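Local structure of inactive glucansucrase (Lactobacillus reuteri, 5JBD) at residues 446-451 / 539-544; 350-355 / 360-365; 142-147 / 151-156; 85-90 / 135-140. The protein belongs to glycosyl hydrolase family 70, a family built around a TIM barrel, as an inactive glucansucrase. All coordinates share one frame; numbering follows the deposited sequence.

In the fold
Interactions 1 and 2 are neighbours, their centres about 10 Å apart, where helices 343-354 and 446-455 meet an antiparallel sheet. Interaction 1 is wholly buried and purely apolar. Interaction 2 has an apolar inner side but grades outward into a backbone hydrogen bond, a salt bridge and a bound acetate. Asn543 joins them by donating from ND2 to the backbone O of Val352. Interactions 3 and 4 lie on the other side of the chain's centre, more than 60 Å away between centres, and share helix 126-147. Ile140 CG2 touches Leu153 CD2 at 3.8 Å, linking the two. Both are partly buried, one a methyl contact, the other an arginine laid over a tyrosine.

Interaction 1: residues 446-451 / 539-544; sequences VPAQYA and VLVGND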
loop_
_atom_site.group_PDB
_atom_site.type_symbol
_atom_site.label_atom_id
_atom_site.label_comp_id
_atom_site.label_asym_id
_atom_site.label_seq_id
_atom_site.Cartn_x
_atom_site.Cartn_y
_atom_site.Cartn_z
ATOM N N VAL A 446 2.671 12.162 -22.221
ATOM C CA VAL A 446 2.154 10.863 -21.779
ATOM C C VAL A 446 2.090 9.847 -22.940
ATOM O O VAL A 446 2.536 8.694 -22.777
ATOM C CB VAL A 446 0.816 10.993 -21.008
ATOM C CG1 VAL A 446 0.220 9.621 -20.695
ATOM C CG2 VAL A 446 1.057 11.750 -19.703
ATOM N N PRO A 447 1.582 10.262 -24.113
ATOM C CA PRO A 447 1.578 9.336 -25.251
ATOM C C PRO A 447 2.961 8.795 -25.632
ATOM O O PRO A 447 3.101 7.591 -25.852
ATOM C CB PRO A 447 0.984 10.169 -26.382
ATOM C CG PRO A 447 0.072 11.128 -25.689
ATOM C CD PRO A 447 0.832 11.490 -24.428
ATOM N N ALA A 448 3.971 9.658 -25.655
ATOM C CA ALA A 448 5.339 9.209 -25.959
ATOM C C ALA A 448 5.915 8.291 -24.868
ATOM O O ALA A 448 6.646 7.341 -25.180
ATOM C CB ALA A 448 6.260 10.413 -26.219
ATOM N N GLN A 449 5.619 8.572 -23.602
ATOM C CA GLN A 449 6.053 7.692 -22.528
ATOM C C GLN A 449 5.518 6.286 -22.777
ATOM O O GLN A 449 6.278 5.314 -22.698
ATOM C CB GLN A 449 5.639 8.205 -21.153
ATOM C CG GLN A 449 6.423 9.436 -20.718
ATOM C CD GLN A 449 6.100 9.899 -19.308
ATOM O OE1 GLN A 449 6.255 9.144 -18.342
ATOM N NE2 GLN A 449 5.669 11.156 -19.178
ATOM N N TYR A 450 4.227 6.188 -23.121
ATOM C CA TYR A 450 3.629 4.889 -23.462
ATOM C C TYR A 450 4.174 4.265 -24.747
ATOM O O TYR A 450 4.286 3.036 -24.845
ATOM C CB TYR A 450 2.087 4.977 -23.525
ATOM C CG TYR A 450 1.433 4.723 -22.191
ATOM C CD1 TYR A 450 1.285 3.419 -21.714
ATOM C CD2 TYR A 450 0.985 5.777 -21.383
ATOM C CE1 TYR A 450 0.701 3.171 -20.479
ATOM C CE2 TYR A 450 0.402 5.536 -20.142
ATOM C CZ TYR A 450 0.259 4.236 -19.693
ATOM O OH TYR A 450 -0.305 3.973 -18.465
ATOM N N ALA A 451 4.479 5.087 -25.746
ATOM C CA ALA A 451 5.037 4.572 -27.004
ATOM C C ALA A 451 6.383 3.876 -26.770
ATOM O O ALA A 451 6.655 2.834 -27.379
ATOM C CB ALA A 451 5.192 5.678 -28.025
ATOM N N VAL A 539 9.435 3.781 -33.465
ATOM C CA VAL A 539 8.913 4.807 -32.578
ATOM C C VAL A 539 9.913 5.981 -32.533
ATOM O O VAL A 539 11.072 5.800 -32.165
ATOM C CB VAL A 539 8.704 4.230 -31.168
ATOM C CG1 VAL A 539 8.325 5.321 -30.169
ATOM C CG2 VAL A 539 7.643 3.141 -31.210
ATOM N N LEU A 540 9.447 7.166 -32.905
ATOM C CA LEU A 540 10.262 8.390 -32.928
ATOM C C LEU A 540 9.805 9.291 -31.802
ATOM O O LEU A 540 8.647 9.696 -31.778
ATOM C CB LEU A 540 10.119 9.116 -34.267
ATOM C CG LEU A 540 11.088 8.721 -35.375
ATOM C CD1 LEU A 540 11.111 7.222 -35.600
ATOM C CD2 LEU A 540 10.755 9.457 -36.666
ATOM N N VAL A 541 10.714 9.622 -30.887
ATOM C CA VAL A 541 10.401 10.457 -29.756
ATOM C C VAL A 541 11.450 11.545 -29.560
ATOM O O VAL A 541 12.643 11.243 -29.453
ATOM C CB VAL A 541 10.307 9.606 -28.479
ATOM C CG1 VAL A 541 10.108 10.493 -27.254
ATOM C CG2 VAL A 541 9.176 8.602 -28.618
ATOM N N GLY A 542 10.987 12.802 -29.499
ATOM C CA GLY A 542 11.827 13.969 -29.175
ATOM C C GLY A 542 11.278 14.734 -27.987
ATOM O O GLY A 542 10.068 14.716 -27.758
ATOM N N ASN A 543 12.159 15.354 -27.198
ATOM C CA ASN A 543 11.743 16.077 -25.985
ATOM C C ASN A 543 12.112 17.572 -26.010
ATOM O O ASN A 543 12.179 18.210 -24.958
ATOM C CB ASN A 543 12.304 15.398 -24.724
ATOM C CG ASN A 543 13.804 15.602 -24.538
ATOM O OD1 ASN A 543 14.507 16.013 -25.451
ATOM N ND2 ASN A 543 14.289 15.324 -23.323
ATOM N N ASP A 544 12.351 18.119 -27.198
ATOM C CA ASP A 544 12.630 19.558 -27.371
ATOM C C ASP A 544 11.520 20.153 -28.234
ATOM O O ASP A 544 11.452 19.916 -29.442
ATOM C CB ASP A 544 14.019 19.778 -27.999
ATOM C CG ASP A 544 14.295 21.242 -28.364
ATOM O OD1 ASP A 544 13.580 22.157 -27.906
ATOM O OD2 ASP A 544 15.248 21.473 -29.119
#
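Ala448 lays its single methyl against the end of Val541, with CB 4.0 Å from CG1 and 4.2 Å from CG2, so both branches straddle it. One helical turn further on, Ala451 repeats this with Val539, although one branch leads: CB stands 3.8 Å from Val539 CG1, while Val539 CG2 approaches the backbone O of Ala451 at 4.0 Å. The spacing matches because residues three apart on a helix share a face, as do residues two apart on a strand. With chi1 at 175°, Val541 turns CG1 opposite its own N and spreads its two methyls toward the helix. Alanine suits the helix side because its short side chain lets the strand come close: the CA atoms of Ala448 and Val541 are 6.4 Å apart. Beta-branched valine broadens the strand's apolar face. Leu613 of strand 612-618 touches Ala451 and Val541, and Leu353 of helix 343-354 reaches Val541, so the patch belongs to a larger core. This is helix-on-sheet packing, joining helix 446-455 to the antiparallel sheet that packs beside the circularly permuted TIM barrel of family 70, its strands falling largely between barrel strands 460-464 and 652-654 in the sequence.

Interaction 2: residues 350-355 / 360-365; sequences ENVLGR and DNIGNL. With ACT (acetate ion), chain E.
Asp360 N donates to Asn351 O at 2.9 Å, a fairly straight bond (159°) in which the donor stands above the carbonyl plane. It ties the returning chain to the last turns of helix 343-354. On the outer side, Arg355 NH1 forms a salt bridge with Asp360 OD1 at 3.2 Å. The carboxylate oxygen sits at the edge of the guanidinium, though the two planes are turned 70° apart. Arg355 is extended from CG to NE, which lets NE reach acetate OXT at 3.3 Å; the ion, probably from the crystallisation liquor, lies near the plane elsewhere on the rim, beside NE and NH2. Asn351 ND2 lies over one guanidinium face. A flat, multiply donating arginine suits such a place, where anions collect at its rim.

Inward, the chemistry turns apolar. Val352 divides its methyls: CG2 comes 3.5 Å from Asn361 O and also meets Asn364 CB, while CG1 packs on Ile362 CA at 3.8 Å and on Leu365 CD1. Leu353 and Ile362 cross, CD2 of the first touching CD1 of the second at 4.1 Å. Asn361 folds segment 360-365 by accepting from Gly363 N through OD1 (2.9 Å), and Lys505 NZ shares that oxygen. This Asx turn, superposed on the type I turn Asn361-Asn364, is a classic lead into a helix, here the short helix 364-367.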
loop_
_atom_site.group_PDB
_atom_site.type_symbol
_atom_site.label_atom_id
_atom_site.label_comp_id
_atom_site.label_asym_id
_atom_site.label_seq_id
_atom_site.Cartn_x
_atom_site.Cartn_y
_atom_site.Cartn_z
ATOM N N GLU A 350 9.925 9.891 -16.741
ATOM C CA GLU A 350 9.483 11.168 -16.151
ATOM C C GLU A 350 10.545 12.274 -16.226
ATOM O O GLU A 350 10.211 13.437 -16.536
ATOM C CB GLU A 350 8.979 10.982 -14.711
ATOM C CG GLU A 350 7.736 10.083 -14.623
ATOM C CD GLU A 350 6.678 10.541 -13.618
ATOM O OE1 GLU A 350 7.042 11.081 -12.551
ATOM O OE2 GLU A 350 5.472 10.314 -13.893
ATOM N N ASN A 351 11.814 11.927 -15.974
ATOM C CA ASN A 351 12.868 12.929 -15.993
ATOM C C ASN A 351 13.190 13.386 -17.420
ATOM O O ASN A 351 13.597 14.525 -17.611
ATOM C CB ASN A 351 14.177 12.450 -15.315
ATOM C CG ASN A 351 14.031 12.136 -13.824
ATOM O OD1 ASN A 351 14.891 11.464 -13.196
ATOM N ND2 ASN A 351 12.985 12.623 -13.249
ATOM N N VAL A 352 13.011 12.515 -18.417
ATOM C CA VAL A 352 13.359 12.838 -19.815
ATOM C C VAL A 352 12.196 13.475 -20.565
ATOM O O VAL A 352 12.391 14.458 -21.284
ATOM C CB VAL A 352 13.845 11.593 -20.585
ATOM C CG1 VAL A 352 14.032 11.859 -22.076
ATOM C CG2 VAL A 352 15.148 11.083 -19.995
ATOM N N LEU A 353 11.003 12.907 -20.410
ATOM C CA LEU A 353 9.828 13.303 -21.176
ATOM C C LEU A 353 8.770 14.089 -20.398
ATOM O O LEU A 353 8.050 14.888 -20.981
ATOM C CB LEU A 353 9.174 12.057 -21.785
ATOM C CG LEU A 353 10.019 11.256 -22.782
ATOM C CD1 LEU A 353 9.356 9.933 -23.131
ATOM C CD2 LEU A 353 10.280 12.064 -24.037
ATOM N N GLY A 354 8.665 13.845 -19.097
ATOM C CA GLY A 354 7.542 14.327 -18.298
ATOM C C GLY A 354 7.645 15.676 -17.605
ATOM O O GLY A 354 6.615 16.253 -17.229
ATOM N N ARG A 355 8.855 16.183 -17.402
ATOM C CA ARG A 355 9.035 17.484 -16.750
ATOM C C ARG A 355 8.650 18.632 -17.687
ATOM O O ARG A 355 8.673 18.482 -18.921
ATOM C CB ARG A 355 10.480 17.682 -16.321
ATOM C CG ARG A 355 10.949 16.855 -15.147
ATOM C CD ARG A 355 12.440 17.099 -14.929
ATOM N NE ARG A 355 12.881 16.570 -13.650
ATOM C CZ ARG A 355 14.050 15.975 -13.397
ATOM N NH1 ARG A 355 14.982 15.806 -14.338
ATOM N NH2 ARG A 355 14.277 15.515 -12.155
ATOM N N ASP A 360 16.070 15.682 -18.625
ATOM C CA ASP A 360 17.279 14.916 -18.897
ATOM C C ASP A 360 17.340 14.588 -20.385
ATOM O O ASP A 360 16.330 14.668 -21.091
ATOM C CB ASP A 360 17.323 13.631 -18.083
ATOM C CG ASP A 360 17.466 13.865 -16.568
ATOM O OD1 ASP A 360 17.572 15.017 -16.089
ATOM O OD2 ASP A 360 17.509 12.847 -15.848
ATOM N N ASN A 361 18.538 14.265 -20.868
ATOM C CA ASN A 361 18.740 14.022 -22.283
ATOM C C ASN A 361 17.962 12.803 -22.781
ATOM O O ASN A 361 17.822 11.805 -22.069
ATOM C CB ASN A 361 20.228 13.842 -22.594
ATOM C CG ASN A 361 20.499 13.816 -24.080
ATOM O OD1 ASN A 361 20.648 12.744 -24.679
ATOM N ND2 ASN A 361 20.511 14.992 -24.696
ATOM N N ILE A 362 17.467 12.904 -24.013
ATOM C CA ILE A 362 16.740 11.825 -24.684
ATOM C C ILE A 362 17.472 10.461 -24.632
ATOM O O ILE A 362 16.841 9.400 -24.531
ATOM C CB ILE A 362 16.405 12.226 -26.148
ATOM C CG1 ILE A 362 15.180 11.465 -26.682
ATOM C CG2 ILE A 362 17.611 12.046 -27.070
ATOM C CD1 ILE A 362 13.857 11.899 -26.074
ATOM N N GLY A 363 18.795 10.496 -24.697
ATOM C CA GLY A 363 19.607 9.277 -24.638
ATOM C C GLY A 363 19.498 8.449 -23.362
ATOM O O GLY A 363 19.851 7.264 -23.360
ATOM N N ASN A 364 19.047 9.064 -22.271
ATOM C CA ASN A 364 18.788 8.328 -21.029
ATOM C C ASN A 364 17.761 7.198 -21.201
ATOM O O ASN A 364 17.831 6.216 -20.488
ATOM C CB ASN A 364 18.348 9.261 -19.897
ATOM C CG ASN A 364 19.479 10.121 -19.358
ATOM O OD1 ASN A 364 20.509 10.299 -19.997
ATOM N ND2 ASN A 364 19.269 10.686 -18.172
ATOM N N LEU A 365 16.837 7.320 -22.147
ATOM C CA LEU A 365 15.891 6.226 -22.453
ATOM C C LEU A 365 16.582 4.933 -22.931
ATOM O O LEU A 365 16.029 3.838 -22.805
ATOM C CB LEU A 365 14.876 6.675 -23.508
ATOM C CG LEU A 365 13.959 7.845 -23.120
ATOM C CD1 LEU A 365 13.303 8.477 -24.330
ATOM C CD2 LEU A 365 12.909 7.391 -22.121
HETATM C C ACT E . 11.309 16.975 -9.863
HETATM O O ACT E . 12.401 16.723 -9.315
HETATM O OXT ACT E . 10.990 16.460 -10.955
HETATM C CH3 ACT E . 10.361 17.926 -9.191
#

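Interaction 3: residues 142-147 / 151-156; sequences QSIAAN and SKLAND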
loop_
_atom_site.group_PDB
_atom_site.type_symbol
_atom_site.label_atom_id
_atom_site.label_comp_id
_atom_site.label_asym_id
_atom_site.label_seq_id
_atom_site.Cartn_x
_atom_site.Cartn_y
_atom_site.Cartn_z
ATOM N N GLN A 142 -24.359 15.613 39.941
ATOM C CA GLN A 142 -25.506 16.489 39.689
ATOM C C GLN A 142 -25.765 16.634 38.187
ATOM O O GLN A 142 -26.918 16.580 37.751
ATOM C CB GLN A 142 -25.292 17.857 40.303
ATOM C CG GLN A 142 -25.306 17.873 41.809
ATOM C CD GLN A 142 -24.622 19.142 42.324
ATOM O OE1 GLN A 142 -24.487 20.143 41.596
ATOM N NE2 GLN A 142 -24.136 19.090 43.552
ATOM N N SER A 143 -24.695 16.796 37.407
ATOM C CA SER A 143 -24.807 16.902 35.953
ATOM C C SER A 143 -25.315 15.604 35.301
ATOM O O SER A 143 -26.190 15.651 34.443
ATOM C CB SER A 143 -23.473 17.357 35.340
ATOM O OG SER A 143 -23.556 17.468 33.929
ATOM N N ILE A 144 -24.808 14.458 35.745
ATOM C CA ILE A 144 -25.295 13.150 35.287
ATOM C C ILE A 144 -26.806 13.004 35.551
ATOM O O ILE A 144 -27.538 12.543 34.681
ATOM C CB ILE A 144 -24.518 11.982 35.960
ATOM C CG1 ILE A 144 -23.062 11.957 35.485
ATOM C CG2 ILE A 144 -25.174 10.629 35.669
ATOM C CD1 ILE A 144 -22.140 11.080 36.308
ATOM N N ALA A 145 -27.248 13.404 36.746
ATOM C CA ALA A 145 -28.676 13.369 37.124
ATOM C C ALA A 145 -29.542 14.290 36.259
ATOM O O ALA A 145 -30.624 13.894 35.823
ATOM C CB ALA A 145 -28.853 13.729 38.581
ATOM N N ALA A 146 -29.044 15.499 35.985
ATOM C CA ALA A 146 -29.743 16.450 35.125
ATOM C C ALA A 146 -29.849 15.930 33.698
ATOM O O ALA A 146 -30.903 16.045 33.083
ATOM C CB ALA A 146 -29.059 17.809 35.152
ATOM N N ASN A 147 -28.780 15.326 33.190
ATOM C CA ASN A 147 -28.769 14.769 31.832
ATOM C C ASN A 147 -29.276 13.319 31.710
ATOM O O ASN A 147 -29.269 12.770 30.611
ATOM C CB ASN A 147 -27.354 14.889 31.235
ATOM C CG ASN A 147 -26.956 16.332 30.973
ATOM O OD1 ASN A 147 -27.223 16.868 29.902
ATOM N ND2 ASN A 147 -26.301 16.963 31.949
ATOM N N SER A 151 -23.513 10.376 28.906
ATOM C CA SER A 151 -23.063 10.580 27.523
ATOM C C SER A 151 -22.325 11.928 27.354
ATOM O O SER A 151 -21.264 11.982 26.716
ATOM C CB SER A 151 -24.269 10.437 26.572
ATOM O OG SER A 151 -23.847 10.377 25.217
ATOM N N LYS A 152 -22.843 12.993 27.976
ATOM C CA LYS A 152 -22.131 14.277 28.001
ATOM C C LYS A 152 -20.769 14.134 28.705
ATOM O O LYS A 152 -19.749 14.576 28.177
ATOM C CB LYS A 152 -22.959 15.370 28.683
ATOM C CG LYS A 152 -22.390 16.778 28.489
ATOM C CD LYS A 152 -23.115 17.810 29.345
ATOM C CE LYS A 152 -22.484 19.195 29.203
ATOM N NZ LYS A 152 -21.114 19.297 29.788
ATOM N N LEU A 153 -20.769 13.519 29.889
ATOM C CA LEU A 153 -19.527 13.267 30.646
ATOM C C LEU A 153 -18.480 12.552 29.810
ATOM O O LEU A 153 -17.306 12.959 29.790
ATOM C CB LEU A 153 -19.824 12.464 31.929
ATOM C CG LEU A 153 -18.635 12.017 32.791
ATOM C CD1 LEU A 153 -17.780 13.200 33.222
ATOM C CD2 LEU A 153 -19.144 11.280 34.022
ATOM N N ALA A 154 -18.901 11.505 29.102
ATOM C CA ALA A 154 -18.001 10.743 28.239
ATOM C C ALA A 154 -17.306 11.608 27.172
ATOM O O ALA A 154 -16.095 11.480 26.949
ATOM C CB ALA A 154 -18.746 9.591 27.573
ATOM N N ASN A 155 -18.080 12.477 26.529
ATOM C CA ASN A 155 -17.536 13.453 25.561
ATOM C C ASN A 155 -16.584 14.459 26.232
ATOM O O ASN A 155 -15.548 14.781 25.685
ATOM C CB ASN A 155 -18.671 14.219 24.854
ATOM C CG ASN A 155 -19.513 13.334 23.929
ATOM O OD1 ASN A 155 -19.032 12.357 23.356
ATOM N ND2 ASN A 155 -20.773 13.706 23.764
ATOM N N ASP A 156 -16.954 14.935 27.421
ATOM C CA ASP A 156 -16.128 15.888 28.164
ATOM C C ASP A 156 -14.803 15.255 28.595
ATOM O O ASP A 156 -13.761 15.901 28.518
ATOM C CB ASP A 156 -16.905 16.469 29.348
ATOM C CG ASP A 156 -18.074 17.353 28.903
ATOM O OD1 ASP A 156 -18.018 17.894 27.780
ATOM O OD2 ASP A 156 -19.045 17.511 29.665
#
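Segments 142-147 and 151-156 run at a steep angle to each other; Ile144 and Leu153 are the nearest residues, with CA atoms 7.4 Å apart, and Asn147 and Lys152 follow at 7.7 Å. Helices 126-147 and 151-162 are consecutive and joined by a short loop, a helix-loop-helix connection far from the chain's centre. Its apolar contact is one pair of methyls: Ile144 CD1 meets Leu153 CD2 at 3.8 Å as the two side chains cross. The CB of Ile144 does not point at Leu153, but the extended chi2 (166°) carries CD1 over to it. Long, branched apolar chains suit this seam, since their ends can span the gap between the backbones. Phe100 of helix 90-101 also touches Leu153.

Toward solvent, the polar bonds stay within each helix. Asn147 ND2 donates to Ser143 O at 2.8 Å, nearly straight at 166°. Ser143 O also accepts Asn147 N, so two donors from one residue grip it, and the ND2 bond fixes the turn of the amide. The aliphatic CD of Lys152 lies 4.2 Å from Asn147 ND2. Beyond it, chi4 (-68°) bends the chain so that Lys152 NZ reaches the syn lone pair of Asp156 OD2 at 2.7 Å.

Interaction 4: residues 85-90 / 135-140; sequences YIWPSK and NLRYVI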
loop_
_atom_site.group_PDB
_atom_site.type_symbol
_atom_site.label_atom_id
_atom_site.label_comp_id
_atom_site.label_asym_id
_atom_site.label_seq_id
_atom_site.Cartn_x
_atom_site.Cartn_y
_atom_site.Cartn_z
ATOM N N TYR A 85 -11.323 10.289 39.332
ATOM C CA TYR A 85 -10.740 9.792 40.590
ATOM C C TYR A 85 -9.212 9.690 40.620
ATOM O O TYR A 85 -8.630 9.811 41.701
ATOM C CB TYR A 85 -11.286 8.393 40.899
ATOM C CG TYR A 85 -12.786 8.322 41.079
ATOM C CD1 TYR A 85 -13.378 8.494 42.329
ATOM C CD2 TYR A 85 -13.616 8.048 39.999
ATOM C CE1 TYR A 85 -14.757 8.403 42.484
ATOM C CE2 TYR A 85 -14.998 7.960 40.143
ATOM C CZ TYR A 85 -15.563 8.134 41.386
ATOM O OH TYR A 85 -16.933 8.072 41.543
ATOM N N ILE A 86 -8.571 9.407 39.474
ATOM C CA ILE A 86 -7.117 9.222 39.401
ATOM C C ILE A 86 -6.500 9.983 38.233
ATOM O O ILE A 86 -7.149 10.205 37.206
ATOM C CB ILE A 86 -6.711 7.730 39.296
ATOM C CG1 ILE A 86 -7.293 7.061 38.042
ATOM C CG2 ILE A 86 -7.165 6.971 40.532
ATOM C CD1 ILE A 86 -6.737 5.679 37.784
ATOM N N TRP A 87 -5.232 10.369 38.405
ATOM C CA TRP A 87 -4.476 11.156 37.415
ATOM C C TRP A 87 -3.004 10.736 37.443
ATOM O O TRP A 87 -2.521 10.266 38.471
ATOM C CB TRP A 87 -4.591 12.657 37.710
ATOM C CG TRP A 87 -6.010 13.088 37.871
ATOM C CD1 TRP A 87 -6.839 13.519 36.893
ATOM C CD2 TRP A 87 -6.779 13.078 39.076
ATOM N NE1 TRP A 87 -8.075 13.797 37.405
ATOM C CE2 TRP A 87 -8.070 13.535 38.747
ATOM C CE3 TRP A 87 -6.502 12.724 40.398
ATOM C CZ2 TRP A 87 -9.093 13.647 39.692
ATOM C CZ3 TRP A 87 -7.515 12.842 41.350
ATOM C CH2 TRP A 87 -8.799 13.305 40.990
ATOM N N PRO A 88 -2.291 10.886 36.310
ATOM C CA PRO A 88 -0.849 10.602 36.297
ATOM C C PRO A 88 -0.003 11.538 37.165
ATOM O O PRO A 88 1.115 11.167 37.525
ATOM C CB PRO A 88 -0.461 10.750 34.822
ATOM C CG PRO A 88 -1.544 11.564 34.200
ATOM C CD PRO A 88 -2.793 11.294 34.985
ATOM N N SER A 89 -0.519 12.724 37.495
ATOM C CA SER A 89 0.212 13.691 38.319
ATOM C C SER A 89 -0.698 14.749 38.915
ATOM O O SER A 89 -1.852 14.899 38.498
ATOM C CB SER A 89 1.271 14.397 37.461
ATOM O OG SER A 89 0.650 15.169 36.440
ATOM N N LYS A 90 -0.169 15.480 39.895
ATOM C CA LYS A 90 -0.847 16.657 40.465
ATOM C C LYS A 90 -1.164 17.697 39.379
ATOM O O LYS A 90 -2.238 18.320 39.388
ATOM C CB LYS A 90 0.014 17.314 41.552
ATOM C CG LYS A 90 -0.142 16.737 42.949
ATOM C CD LYS A 90 0.699 17.504 43.947
ATOM C CE LYS A 90 1.379 16.604 45.029
ATOM N NZ LYS A 90 0.496 15.571 45.642
ATOM N N ASN A 135 -15.360 17.485 45.642
ATOM C CA ASN A 135 -16.464 18.411 45.383
ATOM C C ASN A 135 -16.869 18.429 43.905
ATOM O O ASN A 135 -18.061 18.499 43.599
ATOM C CB ASN A 135 -16.122 19.822 45.904
ATOM C CG ASN A 135 -16.302 19.935 47.419
ATOM O OD1 ASN A 135 -17.169 19.303 48.002
ATOM N ND2 ASN A 135 -15.492 20.752 48.047
ATOM N N LEU A 136 -15.893 18.339 43.005
ATOM C CA LEU A 136 -16.190 18.244 41.582
ATOM C C LEU A 136 -16.949 16.956 41.236
ATOM O O LEU A 136 -17.866 16.984 40.426
ATOM C CB LEU A 136 -14.917 18.344 40.748
ATOM C CG LEU A 136 -15.087 18.260 39.218
ATOM C CD1 LEU A 136 -16.061 19.303 38.677
ATOM C CD2 LEU A 136 -13.736 18.393 38.563
ATOM N N ARG A 137 -16.594 15.839 41.865
ATOM C CA ARG A 137 -17.349 14.605 41.661
ATOM C C ARG A 137 -18.843 14.773 42.013
ATOM O O ARG A 137 -19.703 14.307 41.262
ATOM C CB ARG A 137 -16.718 13.428 42.399
ATOM C CG ARG A 137 -15.413 12.966 41.768
ATOM C CD ARG A 137 -14.988 11.609 42.301
ATOM N NE ARG A 137 -14.476 11.666 43.678
ATOM C CZ ARG A 137 -13.218 11.979 44.013
ATOM N NH1 ARG A 137 -12.293 12.249 43.099
ATOM N NH2 ARG A 137 -12.872 12.005 45.293
ATOM N N TYR A 138 -19.139 15.476 43.112
ATOM C CA TYR A 138 -20.529 15.784 43.497
ATOM C C TYR A 138 -21.224 16.623 42.406
ATOM O O TYR A 138 -22.362 16.350 42.031
ATOM C CB TYR A 138 -20.600 16.506 44.867
ATOM C CG TYR A 138 -19.959 15.775 46.040
ATOM C CD1 TYR A 138 -20.001 14.376 46.149
ATOM C CD2 TYR A 138 -19.314 16.485 47.060
ATOM C CE1 TYR A 138 -19.415 13.713 47.220
ATOM C CE2 TYR A 138 -18.717 15.824 48.135
ATOM C CZ TYR A 138 -18.768 14.440 48.206
ATOM O OH TYR A 138 -18.165 13.769 49.240
ATOM N N VAL A 139 -20.503 17.610 41.874
ATOM C CA VAL A 139 -21.026 18.479 40.807
ATOM C C VAL A 139 -21.203 17.684 39.505
ATOM O O VAL A 139 -22.197 17.856 38.818
ATOM C CB VAL A 139 -20.140 19.739 40.614
ATOM C CG1 VAL A 139 -20.584 20.563 39.405
ATOM C CG2 VAL A 139 -20.166 20.600 41.883
ATOM N N ILE A 140 -20.279 16.774 39.216
ATOM C CA ILE A 140 -20.417 15.859 38.067
ATOM C C ILE A 140 -21.670 14.966 38.224
ATOM O O ILE A 140 -22.408 14.771 37.256
ATOM C CB ILE A 140 -19.142 15.017 37.843
ATOM C CG1 ILE A 140 -18.031 15.908 37.286
ATOM C CG2 ILE A 140 -19.381 13.871 36.854
ATOM C CD1 ILE A 140 -16.673 15.251 37.225
HETATM O O HOH W 1 -9.483 11.342 43.948
#
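Arg137, on helix 126-147, points its CB toward the loop that runs from strand 80-81 into helix 90-101, and an arginine crossing over the face of a tyrosine makes the CH-pi contact that joins this helix to the loop. From CB the chain passes through CG, then turns at chi3 (-73°), and that bend brings the next atoms down onto the Tyr85 ring. CD makes the closest approach: it lies 3.2 Å from Tyr85 CE1 and 3.6 Å from the ring centroid, 29° off the normal, over the face but displaced toward the rim. The methylene next to NE is probably polarised by the guanidinium charge, which would make it an apt partner for an aromatic face. NE follows along the same side of the ring, 3.5 Å from Tyr85 CE1, and CZ then stands near CD1. The guanidinium plane is tilted only 16° from the ring, so the flat group runs nearly parallel to it while sliding off past the CD1 edge. Tyrosine suits this spot by offering a broad face to the arginine, while its ring also meets Tyr59 edge-to-face.

At the tip the amino groups turn to polar partners. NH2 bonds to Gln134 OE1, one turn back along the helix, and NH1 donates to Met84 O, so both ends of the group are held and its rotation is fixed. Trp87 CH2 comes to the guanidinium edge, 4.2 Å from NH1, a loose approach. A water completes the reach to the loop, accepting from Arg137 NH1 at 3.1 Å and donating to Tyr85 O at 2.8 Å.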